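Long-range contacts in RsfP (Uncultured bacterium, PDB 4GLJ), which probably catalyses the phosphorolysis of methylthioadenosine to adenine and 5-methylthioribose 1-phosphate, and also binds the dye rhodamine B: residues A14-I19 and N55-A60; T40-P45 and K289-A294; D115-M120 and D141-E146; D156-A161 and Q250-Q255. All coordinates share one frame; numbering follows the deposited sequence.

How the interactions relate
Interaction 1 is the most buried of the four: two parallel strands of the central sheet joined by backbone hydrogen bonds and aliphatic side chains. Interaction 3 reaches the same sheet at strand 111-119, but is partly buried and borders a second subunit. Interactions 2 and 4 are surface contacts. Only interaction 1 has direct hydrogen bonds between its segments. Interactions 3 and 4 both use helix 145-157, the former through the loop leading into it and the latter where the chain leaves it. Interactions 1 and 4 touch, with Ile18 CG2 3.8 Å from Ile253 CD1. Interaction 2 joins a turn to the end of helix 286-291. Each of the four contacts includes a water.

Interaction 1 (A14-I19 and N55-A60); sequences ADIAII and NGVTVA
Ile16 and Ala60 meet through the flat peptide groups of their backbones. The N-H of Ala60 approaches within the carbonyl plane of Ile16, with N 2.9 Å from O and an angle of 168° at the hydrogen. Next along the ladder, N of Ile18 donates to O of Ala60 at 2.7 Å. The same oxygen is 3.1 Å from CA of Ala17, a CA-H...O contact.

Small methyls line one face of this parallel strand pair. Ala17 CB and Ala60 CB are 4.0 Å apart, and Ala14 CB also packs on Ala60 CB. Branched side chains occupy the other face. The first torsion of Val59 sets CG1 anti to the backbone N (chi1 179°) and brings it 3.8 Å from Ile18 CG1. Further out, Ile16 CD1 lies 3.9 Å from Val57 CG1, and the two side chains cross obliquely.

The strand axes diverge by 39°. Beyond the two bonds a water bridges the strands. It accepts from Asp15 N and donates to Thr58 O. Asp15 OD1 turns elsewhere, to a salt bridge with Arg91.

Strand 16-20 lies between strands 57-63 and 92-101, parallel to both, in the mixed sheet of this phosphorylase-family fold. Helix 78-87 covers the alanine face with Leu85. Helix 237-263 covers the branched face, with Ile253, Val257 and Ile260 packed on Ile18, Val59 and Ile16.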
loop_
_atom_site.group_PDB
_atom_site.type_symbol
_atom_site.label_atom_id
_atom_site.label_comp_id
_atom_site.label_asym_id
_atom_site.label_seq_id
_atom_site.Cartn_x
_atom_site.Cartn_y
_atom_site.Cartn_z
ATOM N N ALA A 14 -23.279 26.518 3.165
ATOM C CA ALA A 14 -24.153 25.386 3.149
ATOM C C ALA A 14 -23.768 24.554 4.336
ATOM O O ALA A 14 -22.620 24.482 4.721
ATOM C CB ALA A 14 -24.034 24.584 1.886
ATOM N N ASP A 15 -24.753 23.962 4.953
ATOM C CA ASP A 15 -24.488 23.184 6.141
ATOM C C ASP A 15 -24.277 21.727 5.716
ATOM O O ASP A 15 -23.757 20.918 6.494
ATOM C CB ASP A 15 -25.761 23.289 6.967
ATOM C CG ASP A 15 -25.652 22.660 8.318
ATOM O OD1 ASP A 15 -24.716 23.022 9.063
ATOM O OD2 ASP A 15 -26.565 21.849 8.666
ATOM N N ILE A 16 -24.768 21.399 4.526
ATOM C CA ILE A 16 -24.909 20.014 4.077
ATOM C C ILE A 16 -24.349 19.914 2.654
ATOM O O ILE A 16 -24.621 20.819 1.842
ATOM C CB ILE A 16 -26.402 19.615 3.967
ATOM C CG1 ILE A 16 -27.087 19.765 5.331
ATOM C CG2 ILE A 16 -26.512 18.137 3.450
ATOM C CD1 ILE A 16 -28.630 19.740 5.232
ATOM N N ALA A 17 -23.560 18.863 2.381
ATOM C CA ALA A 17 -22.996 18.624 1.058
ATOM C C ALA A 17 -23.232 17.223 0.610
ATOM O O ALA A 17 -23.221 16.273 1.400
ATOM C CB ALA A 17 -21.513 18.970 1.042
ATOM N N ILE A 18 -23.467 17.077 -0.686
ATOM C CA ILE A 18 -23.574 15.781 -1.281
ATOM C C ILE A 18 -22.360 15.641 -2.230
ATOM O O ILE A 18 -22.132 16.518 -3.100
ATOM C CB ILE A 18 -24.848 15.665 -2.107
ATOM C CG1 ILE A 18 -26.105 16.042 -1.267
ATOM C CG2 ILE A 18 -24.982 14.297 -2.792
ATOM C CD1 ILE A 18 -26.276 15.133 -0.039
ATOM N N ILE A 19 -21.624 14.518 -2.090
ATOM C CA ILE A 19 -20.497 14.242 -2.978
ATOM C C ILE A 19 -20.985 13.125 -3.827
ATOM O O ILE A 19 -21.263 12.005 -3.360
ATOM C CB ILE A 19 -19.167 13.855 -2.244
ATOM C CG1 ILE A 19 -18.742 14.973 -1.318
ATOM C CG2 ILE A 19 -18.107 13.492 -3.322
ATOM C CD1 ILE A 19 -17.465 14.689 -0.523
ATOM N N ASN A 55 -36.144 22.237 -1.082
ATOM C CA ASN A 55 -37.108 22.802 -0.131
ATOM C C ASN A 55 -36.551 23.924 0.765
ATOM O O ASN A 55 -36.713 23.918 1.989
ATOM C CB ASN A 55 -37.736 21.711 0.750
ATOM C CG ASN A 55 -38.247 20.505 -0.050
ATOM O OD1 ASN A 55 -37.659 20.093 -1.062
ATOM N ND2 ASN A 55 -39.324 19.904 0.435
ATOM N N GLY A 56 -35.897 24.903 0.170
ATOM C CA GLY A 56 -35.368 25.985 0.965
ATOM C C GLY A 56 -34.147 25.681 1.800
ATOM O O GLY A 56 -33.574 26.609 2.392
ATOM N N VAL A 57 -33.729 24.403 1.863
ATOM C CA VAL A 57 -32.485 24.032 2.525
ATOM C C VAL A 57 -31.333 24.139 1.503
ATOM O O VAL A 57 -31.398 23.515 0.458
ATOM C CB VAL A 57 -32.503 22.558 2.994
ATOM C CG1 VAL A 57 -31.176 22.186 3.675
ATOM C CG2 VAL A 57 -33.700 22.259 3.887
ATOM N N THR A 58 -30.311 24.933 1.795
ATOM C CA THR A 58 -29.151 25.081 0.906
ATOM C C THR A 58 -28.260 23.841 1.006
ATOM O O THR A 58 -27.905 23.418 2.113
ATOM C CB THR A 58 -28.346 26.348 1.283
ATOM O OG1 THR A 58 -29.183 27.483 1.057
ATOM C CG2 THR A 58 -27.085 26.499 0.439
ATOM N N VAL A 59 -27.935 23.242 -0.140
ATOM C CA VAL A 59 -27.073 22.045 -0.175
ATOM C C VAL A 59 -25.940 22.351 -1.165
ATOM O O VAL A 59 -26.175 23.044 -2.155
ATOM C CB VAL A 59 -27.900 20.876 -0.710
ATOM C CG1 VAL A 59 -27.048 19.667 -0.787
ATOM C CG2 VAL A 59 -29.086 20.579 0.217
ATOM N N ALA A 60 -24.719 21.877 -0.879
ATOM C CA ALA A 60 -23.604 21.933 -1.843
ATOM C C ALA A 60 -23.469 20.558 -2.529
ATOM O O ALA A 60 -23.476 19.523 -1.857
ATOM C CB ALA A 60 -22.309 22.279 -1.111
HETATM O O HOH W 1 -27.251 24.722 4.399
#

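Interaction 2 (T40-P45 and K289-A294); sequences TPYGEP and KTRLAA
Arg291 gives its aliphatic part to Tyr42 and Pro41. Its first torsion sets CG anti to the backbone N (chi1 -166°), where CG meets both partners. Arg291 CG is 3.5 Å from Tyr42 OH and 3.9 Å from Pro41 CB. The two long side chains cross at about a right angle, and ring and guanidinium planes are 74° apart. Pro41 CG also lies 3.7 Å from O of Arg291.

Pro41 and Tyr42 are the central residues of a type I beta turn from Thr40 to Gly43. Thr40 OG1 adds an ST turn by accepting from N of Tyr42 at 2.8 Å, and it donates to O of Gly43. This turn faces the last residues of helix 286-291 and the chain beyond them. Tyr42 OH also touches Leu292 CD2, at 3.7 Å. A phenylalanine in place of Tyr42 would remove the hydroxyl and would probably open a gap beside Arg291 CG and Leu292 CD2.

A water accepts from Arg291 NE at 2.9 Å, at the edge of the guanidinium. It is modelled too close to Tyr42 OH for that link to be trusted. Arg291 NH2 donates to O of Asp131. Behind the turn, Pro41 and Tyr42 rest on Tyr83 and Arg79 of helix 78-87.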
loop_
_atom_site.group_PDB
_atom_site.type_symbol
_atom_site.label_atom_id
_atom_site.label_comp_id
_atom_site.label_asym_id
_atom_site.label_seq_id
_atom_site.Cartn_x
_atom_site.Cartn_y
_atom_site.Cartn_z
ATOM N N THR A 40 -8.263 26.415 -3.261
ATOM C CA THR A 40 -7.835 25.902 -1.977
ATOM C C THR A 40 -6.306 25.817 -1.969
ATOM O O THR A 40 -5.651 25.879 -3.044
ATOM C CB THR A 40 -8.418 24.525 -1.593
ATOM O OG1 THR A 40 -7.613 23.497 -2.184
ATOM C CG2 THR A 40 -9.956 24.340 -1.932
ATOM N N PRO A 41 -5.723 25.668 -0.760
ATOM C CA PRO A 41 -4.281 25.437 -0.704
ATOM C C PRO A 41 -3.859 24.100 -1.349
ATOM O O PRO A 41 -2.651 23.894 -1.547
ATOM C CB PRO A 41 -3.980 25.450 0.808
ATOM C CG PRO A 41 -5.104 26.253 1.411
ATOM C CD PRO A 41 -6.300 25.838 0.592
ATOM N N TYR A 42 -4.812 23.257 -1.731
ATOM C CA TYR A 42 -4.540 21.935 -2.341
ATOM C C TYR A 42 -4.916 21.923 -3.813
ATOM O O TYR A 42 -5.047 20.873 -4.398
ATOM C CB TYR A 42 -5.305 20.811 -1.585
ATOM C CG TYR A 42 -4.909 20.904 -0.156
ATOM C CD1 TYR A 42 -5.729 21.535 0.759
ATOM C CD2 TYR A 42 -3.681 20.424 0.280
ATOM C CE1 TYR A 42 -5.330 21.702 2.070
ATOM C CE2 TYR A 42 -3.291 20.590 1.601
ATOM C CZ TYR A 42 -4.165 21.251 2.481
ATOM O OH TYR A 42 -3.847 21.425 3.800
ATOM N N GLY A 43 -5.098 23.095 -4.382
ATOM C CA GLY A 43 -5.460 23.232 -5.770
ATOM C C GLY A 43 -6.963 23.186 -5.914
ATOM O O GLY A 43 -7.696 23.432 -4.939
ATOM N N GLU A 44 -7.417 22.865 -7.128
ATOM C CA GLU A 44 -8.825 22.962 -7.441
ATOM C C GLU A 44 -9.577 21.703 -7.071
ATOM O O GLU A 44 -9.074 20.578 -7.241
ATOM C CB GLU A 44 -9.007 23.237 -8.936
ATOM C CG GLU A 44 -8.214 24.442 -9.409
ATOM C CD GLU A 44 -8.692 24.950 -10.772
ATOM O OE1 GLU A 44 -8.528 24.176 -11.753
ATOM O OE2 GLU A 44 -9.224 26.096 -10.849
ATOM N N PRO A 45 -10.833 21.870 -6.589
ATOM C CA PRO A 45 -11.716 20.720 -6.412
ATOM C C PRO A 45 -11.999 20.062 -7.751
ATOM O O PRO A 45 -11.635 20.666 -8.785
ATOM C CB PRO A 45 -13.029 21.327 -5.890
ATOM C CG PRO A 45 -12.603 22.648 -5.362
ATOM C CD PRO A 45 -11.481 23.136 -6.238
ATOM N N LYS A 289 -0.047 27.430 9.246
ATOM C CA LYS A 289 -1.349 27.950 9.697
ATOM C C LYS A 289 -2.217 28.360 8.504
ATOM O O LYS A 289 -3.409 28.176 8.535
ATOM C CB LYS A 289 -1.194 29.189 10.574
ATOM C CG LYS A 289 -0.986 28.869 12.027
ATOM C CD LYS A 289 -1.092 30.146 12.895
ATOM C CE LYS A 289 -0.004 31.206 12.621
ATOM N NZ LYS A 289 1.429 30.758 12.530
ATOM N N THR A 290 -1.594 28.941 7.479
ATOM C CA THR A 290 -2.308 29.493 6.337
ATOM C C THR A 290 -2.867 28.314 5.565
ATOM O O THR A 290 -4.040 28.331 5.183
ATOM C CB THR A 290 -1.389 30.334 5.425
ATOM O OG1 THR A 290 -0.746 31.366 6.194
ATOM C CG2 THR A 290 -2.178 30.942 4.265
ATOM N N ARG A 291 -2.055 27.280 5.358
ATOM C CA ARG A 291 -2.501 26.102 4.608
ATOM C C ARG A 291 -3.645 25.388 5.369
ATOM O O ARG A 291 -4.532 24.774 4.771
ATOM C CB ARG A 291 -1.308 25.140 4.455
ATOM C CG ARG A 291 -1.494 24.033 3.431
ATOM C CD ARG A 291 -0.263 23.126 3.226
ATOM N NE ARG A 291 0.243 22.582 4.490
ATOM C CZ ARG A 291 1.352 22.997 5.097
ATOM N NH1 ARG A 291 2.153 23.949 4.584
ATOM N NH2 ARG A 291 1.677 22.440 6.235
ATOM N N LEU A 292 -3.590 25.389 6.689
ATOM C CA LEU A 292 -4.604 24.646 7.446
ATOM C C LEU A 292 -5.748 25.484 7.957
ATOM O O LEU A 292 -6.591 24.982 8.748
ATOM C CB LEU A 292 -3.947 23.963 8.659
ATOM C CG LEU A 292 -2.804 22.950 8.323
ATOM C CD1 LEU A 292 -2.262 22.423 9.674
ATOM C CD2 LEU A 292 -3.364 21.838 7.427
ATOM N N ALA A 293 -5.778 26.754 7.535
ATOM C CA ALA A 293 -6.651 27.750 8.189
ATOM C C ALA A 293 -8.101 27.272 8.411
ATOM O O ALA A 293 -8.626 27.316 9.546
ATOM C CB ALA A 293 -6.614 29.052 7.394
ATOM N N ALA A 294 -8.770 26.828 7.342
ATOM C CA ALA A 294 -10.206 26.407 7.457
ATOM C C ALA A 294 -10.472 25.219 8.424
ATOM O O ALA A 294 -11.605 25.028 8.870
ATOM C CB ALA A 294 -10.773 26.070 6.100
HETATM O O HOH W 2 -1.713 20.452 4.501
#

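Interaction 3 (D115-M120 and D141-E146); sequences DQMIDM and DPLCPE
Pro142 and Leu143, in the loop leading into helix 145-157, pack on Gln116 and Met117 of strand 111-119. The amide of Gln116 meets the proline ring. A bend at chi2 (-61°) turns Gln116 CD back to this side, and Pro142 CD lies 3.5 Å from both Gln116 OE1 and Gln116 NE2. The two side chains cross at about a right angle. Leu143 CD1 is 3.8 Å from O of Gln116. Pro142 CG also touches the strand, 3.8 Å from N of Met117. The side chain of Met117 lies against both Pro142 and Leu143, but it has two conformers, so its closer approaches are doubtful.

The contact lies in a beta-alpha-beta crossover, from strand 111-119 through helix 145-157 to the parallel strand 165-167. Cys144 is at the N-cap position of the helix. A water joins strand to loop by donating to O of Asp115 at 2.8 Å and to O of Leu143 at 2.6 Å.

This loop and strand also face another chain of the trimer. Gln116 NE2 donates to O of Ala140, and OE1 accepts from N of Ala183 of the second subunit. An alanine at Gln116 would probably leave both of these backbone groups without their mate and open a gap beside Pro142 CD. Asp141 OD2 forms a salt bridge with Arg182 of the second subunit.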
loop_
_atom_site.group_PDB
_atom_site.type_symbol
_atom_site.label_atom_id
_atom_site.label_comp_id
_atom_site.label_asym_id
_atom_site.label_seq_id
_atom_site.Cartn_x
_atom_site.Cartn_y
_atom_site.Cartn_z
ATOM N N ASP A 115 -21.097 0.886 8.042
ATOM C CA ASP A 115 -20.720 1.545 9.253
ATOM C C ASP A 115 -19.194 1.433 9.411
ATOM O O ASP A 115 -18.627 2.095 10.285
ATOM C CB ASP A 115 -21.478 0.950 10.465
ATOM C CG ASP A 115 -21.133 -0.523 10.717
ATOM O OD1 ASP A 115 -20.787 -1.283 9.784
ATOM O OD2 ASP A 115 -21.196 -0.942 11.873
ATOM N N GLN A 116 -18.515 0.617 8.565
ATOM C CA GLN A 116 -17.076 0.480 8.765
ATOM C C GLN A 116 -16.417 0.589 7.421
ATOM O O GLN A 116 -17.076 0.454 6.368
ATOM C CB GLN A 116 -16.745 -0.877 9.446
ATOM C CG GLN A 116 -16.908 -0.853 11.002
ATOM C CD GLN A 116 -15.939 0.195 11.629
ATOM O OE1 GLN A 116 -14.856 0.388 11.113
ATOM N NE2 GLN A 116 -16.373 0.903 12.684
ATOM N N MET A 117 -15.094 0.710 7.441
ATOM C CA MET A 117 -14.326 0.898 6.195
ATOM C C MET A 117 -12.965 0.312 6.417
ATOM O O MET A 117 -12.470 0.261 7.586
ATOM C CB MET A 117 -14.109 2.374 5.923
ATOM C CG MET A 117 -15.358 3.110 5.554
ATOM S SD MET A 117 -14.962 4.833 5.355
ATOM C CE MET A 117 -14.647 4.938 3.604
ATOM N N ILE A 118 -12.341 -0.172 5.341
ATOM C CA ILE A 118 -10.941 -0.620 5.456
ATOM C C ILE A 118 -10.220 0.090 4.292
ATOM O O ILE A 118 -10.676 -0.001 3.166
ATOM C CB ILE A 118 -10.843 -2.147 5.276
ATOM C CG1 ILE A 118 -11.580 -2.890 6.474
ATOM C CG2 ILE A 118 -9.350 -2.466 5.074
ATOM C CD1 ILE A 118 -11.636 -4.406 6.435
ATOM N N ASP A 119 -9.143 0.834 4.595
ATOM C CA ASP A 119 -8.441 1.594 3.588
ATOM C C ASP A 119 -7.317 0.777 2.984
ATOM O O ASP A 119 -6.258 0.631 3.590
ATOM C CB ASP A 119 -7.881 2.877 4.173
ATOM C CG ASP A 119 -7.289 3.794 3.108
ATOM O OD1 ASP A 119 -7.337 3.461 1.907
ATOM O OD2 ASP A 119 -6.781 4.878 3.498
ATOM N N MET A 120 -7.572 0.200 1.810
ATOM C CA MET A 120 -6.515 -0.499 1.046
ATOM C C MET A 120 -5.853 0.356 -0.040
ATOM O O MET A 120 -5.056 -0.171 -0.804
ATOM C CB MET A 120 -7.120 -1.725 0.330
ATOM C CG MET A 120 -7.663 -2.736 1.350
ATOM S SD MET A 120 -6.479 -3.297 2.589
ATOM C CE MET A 120 -5.135 -3.954 1.638
ATOM N N ASP A 141 -14.792 4.842 14.417
ATOM C CA ASP A 141 -16.088 4.809 13.741
ATOM C C ASP A 141 -16.005 5.752 12.511
ATOM O O ASP A 141 -16.134 7.008 12.660
ATOM C CB ASP A 141 -17.244 5.152 14.737
ATOM C CG ASP A 141 -17.263 4.215 15.912
ATOM O OD1 ASP A 141 -17.545 3.024 15.719
ATOM O OD2 ASP A 141 -16.900 4.649 17.032
ATOM N N PRO A 142 -15.699 5.191 11.317
ATOM C CA PRO A 142 -15.267 6.158 10.346
ATOM C C PRO A 142 -16.412 6.868 9.576
ATOM O O PRO A 142 -16.093 7.738 8.771
ATOM C CB PRO A 142 -14.450 5.307 9.327
ATOM C CG PRO A 142 -15.190 3.985 9.399
ATOM C CD PRO A 142 -15.395 3.790 10.888
ATOM N N LEU A 143 -17.656 6.397 9.762
ATOM C CA LEU A 143 -18.863 6.865 9.064
ATOM C C LEU A 143 -19.845 7.209 10.174
ATOM O O LEU A 143 -20.169 6.355 10.989
ATOM C CB LEU A 143 -19.412 5.718 8.221
ATOM C CG LEU A 143 -18.413 5.294 7.112
ATOM C CD1 LEU A 143 -18.613 3.912 6.547
ATOM C CD2 LEU A 143 -18.252 6.402 6.050
ATOM N N CYS A 144 -20.247 8.463 10.248
ATOM C CA CYS A 144 -20.981 9.028 11.399
ATOM C C CYS A 144 -22.274 8.281 11.555
ATOM O O CYS A 144 -23.101 8.305 10.652
ATOM C CB CYS A 144 -21.271 10.549 11.198
ATOM S SG CYS A 144 -22.440 11.350 12.358
ATOM N N PRO A 145 -22.474 7.611 12.699
ATOM C CA PRO A 145 -23.721 6.810 12.852
ATOM C C PRO A 145 -25.012 7.669 12.871
ATOM O O PRO A 145 -26.055 7.155 12.522
ATOM C CB PRO A 145 -23.557 6.157 14.250
ATOM C CG PRO A 145 -22.396 6.821 14.906
ATOM C CD PRO A 145 -21.561 7.487 13.845
ATOM N N GLU A 146 -24.938 8.931 13.306
ATOM C CA GLU A 146 -26.120 9.814 13.302
ATOM C C GLU A 146 -26.558 10.077 11.846
ATOM O O GLU A 146 -27.736 10.027 11.570
ATOM C CB GLU A 146 -25.858 11.130 14.056
ATOM C CG GLU A 146 -25.399 10.940 15.490
ATOM C CD GLU A 146 -26.525 10.534 16.433
ATOM O OE1 GLU A 146 -26.406 10.793 17.667
ATOM O OE2 GLU A 146 -27.559 9.993 15.961
HETATM O O HOH W 3 -18.868 4.335 11.905
#

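Interaction 4 (D156-A161 and Q250-Q255); sequences DNADIA and QQVIKQ
Ala158 CB lies over the backbone of Gln251, 3.9 Å from its O, and packs on Val252 CG2 at 4.2 Å. Here the chain leaving helix 145-157 rests on the long helix 237-263. Both helices belong to the phosphorylase-family fold. The chain then turns away at Asp159, whose phi is positive (49°).

Past the turn, Ile160 comes back to the same helix. Its second torsion (chi2 -65°) carries CD1 to the helix surface, 4.0 Å from Gln251 CB and 4.1 Å from Val252 CG2. Ile160 and Val252 cross at about a right angle. Val252 thus receives Ala158 and Ile160 on one methyl. It is buried further by Ala154 and Tyr155 of helix 145-157.

Gln255 covers the other end of the contact. Its CG touches the backbone of Ala158, 3.7 Å from N. The bend at chi2 (-55°) then lays CD beside Asn157, near both CB and O. Gln255 OE1 is 3.7 Å from Asn157 CB. Gln251 contributes through its CB and backbone, and its amide points elsewhere.

Direct hydrogen bonds between the segments are absent, and a water joins them instead. It accepts from Asn157 ND2 at 3.1 Å and donates to both O and OE1 of Gln255, the latter at 2.6 Å.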
loop_
_atom_site.group_PDB
_atom_site.type_symbol
_atom_site.label_atom_id
_atom_site.label_comp_id
_atom_site.label_asym_id
_atom_site.label_seq_id
_atom_site.Cartn_x
_atom_site.Cartn_y
_atom_site.Cartn_z
ATOM N N ASP A 156 -36.118 4.657 3.631
ATOM C CA ASP A 156 -37.457 4.153 3.816
ATOM C C ASP A 156 -38.447 5.211 3.403
ATOM O O ASP A 156 -39.490 4.882 2.862
ATOM C CB ASP A 156 -37.729 3.757 5.276
ATOM C CG ASP A 156 -36.995 2.489 5.693
ATOM O OD1 ASP A 156 -36.794 1.567 4.859
ATOM O OD2 ASP A 156 -36.636 2.379 6.894
ATOM N N ASN A 157 -38.135 6.465 3.702
ATOM C CA ASN A 157 -39.023 7.618 3.381
ATOM C C ASN A 157 -39.151 7.865 1.867
ATOM O O ASN A 157 -40.126 8.424 1.388
ATOM C CB ASN A 157 -38.540 8.902 4.074
ATOM C CG ASN A 157 -38.849 8.922 5.562
ATOM O OD1 ASN A 157 -39.465 8.012 6.092
ATOM N ND2 ASN A 157 -38.420 9.962 6.236
ATOM N N ALA A 158 -38.188 7.403 1.113
ATOM C CA ALA A 158 -38.141 7.648 -0.323
ATOM C C ALA A 158 -39.024 6.647 -1.069
ATOM O O ALA A 158 -39.292 6.814 -2.259
ATOM C CB ALA A 158 -36.701 7.525 -0.773
ATOM N N ASP A 159 -39.434 5.577 -0.381
ATOM C CA ASP A 159 -40.266 4.516 -0.998
ATOM C C ASP A 159 -39.736 3.994 -2.363
ATOM O O ASP A 159 -40.449 4.031 -3.390
ATOM C CB ASP A 159 -41.738 4.976 -1.111
ATOM C CG ASP A 159 -42.718 3.805 -1.327
ATOM O OD1 ASP A 159 -42.343 2.608 -1.240
ATOM O OD2 ASP A 159 -43.896 4.087 -1.580
ATOM N N ILE A 160 -38.502 3.501 -2.361
ATOM C CA ILE A 160 -37.821 3.007 -3.565
ATOM C C ILE A 160 -38.470 1.687 -4.017
ATOM O O ILE A 160 -38.790 0.842 -3.191
ATOM C CB ILE A 160 -36.317 2.861 -3.298
ATOM C CG1 ILE A 160 -35.721 4.211 -2.818
ATOM C CG2 ILE A 160 -35.581 2.316 -4.539
ATOM C CD1 ILE A 160 -35.758 5.334 -3.837
ATOM N N ALA A 161 -38.727 1.547 -5.322
ATOM C CA ALA A 161 -39.445 0.381 -5.869
ATOM C C ALA A 161 -38.530 -0.841 -6.015
ATOM O O ALA A 161 -38.929 -1.954 -5.741
ATOM C CB ALA A 161 -40.078 0.736 -7.204
ATOM N N GLN A 250 -31.033 9.913 -5.901
ATOM C CA GLN A 250 -31.588 11.258 -5.803
ATOM C C GLN A 250 -32.804 11.362 -4.864
ATOM O O GLN A 250 -32.902 12.341 -4.092
ATOM C CB GLN A 250 -32.004 11.818 -7.185
ATOM C CG GLN A 250 -30.878 11.873 -8.211
ATOM C CD GLN A 250 -29.894 13.026 -7.996
ATOM O OE1 GLN A 250 -30.060 13.861 -7.081
ATOM N NE2 GLN A 250 -28.862 13.086 -8.846
ATOM N N GLN A 251 -33.708 10.375 -4.928
ATOM C CA GLN A 251 -34.883 10.368 -4.009
ATOM C C GLN A 251 -34.463 10.208 -2.559
ATOM O O GLN A 251 -34.953 10.920 -1.649
ATOM C CB GLN A 251 -35.924 9.296 -4.393
ATOM C CG GLN A 251 -36.357 9.332 -5.838
ATOM C CD GLN A 251 -36.719 10.740 -6.275
ATOM O OE1 GLN A 251 -37.410 11.483 -5.540
ATOM N NE2 GLN A 251 -36.255 11.126 -7.476
ATOM N N VAL A 252 -33.448 9.354 -2.354
ATOM C CA VAL A 252 -32.955 9.140 -1.022
ATOM C C VAL A 252 -32.304 10.397 -0.449
ATOM O O VAL A 252 -32.571 10.748 0.706
ATOM C CB VAL A 252 -31.989 7.911 -0.945
ATOM C CG1 VAL A 252 -31.516 7.741 0.509
ATOM C CG2 VAL A 252 -32.706 6.628 -1.475
ATOM N N ILE A 253 -31.428 11.035 -1.231
ATOM C CA ILE A 253 -30.785 12.305 -0.881
ATOM C C ILE A 253 -31.850 13.369 -0.538
ATOM O O ILE A 253 -31.712 14.093 0.471
ATOM C CB ILE A 253 -29.899 12.780 -2.089
ATOM C CG1 ILE A 253 -28.592 11.961 -2.182
ATOM C CG2 ILE A 253 -29.584 14.266 -2.091
ATOM C CD1 ILE A 253 -28.013 12.102 -3.604
ATOM N N LYS A 254 -32.875 13.504 -1.383
ATOM C CA LYS A 254 -33.979 14.471 -1.062
ATOM C C LYS A 254 -34.489 14.272 0.376
ATOM O O LYS A 254 -34.512 15.198 1.179
ATOM C CB LYS A 254 -35.119 14.410 -2.107
ATOM C CG LYS A 254 -34.814 15.335 -3.250
ATOM C CD LYS A 254 -35.833 15.357 -4.405
ATOM C CE LYS A 254 -35.452 14.309 -5.443
ATOM N NZ LYS A 254 -35.938 14.686 -6.796
ATOM N N GLN A 255 -34.822 13.035 0.708
ATOM C CA GLN A 255 -35.291 12.682 2.047
ATOM C C GLN A 255 -34.260 12.899 3.143
ATOM O O GLN A 255 -34.608 13.379 4.229
ATOM C CB GLN A 255 -35.791 11.239 2.069
ATOM C CG GLN A 255 -37.016 10.935 1.194
ATOM C CD GLN A 255 -38.229 11.818 1.473
ATOM O OE1 GLN A 255 -38.480 12.258 2.585
ATOM N NE2 GLN A 255 -38.950 12.114 0.430
HETATM O O HOH W 4 -37.209 12.376 4.796
#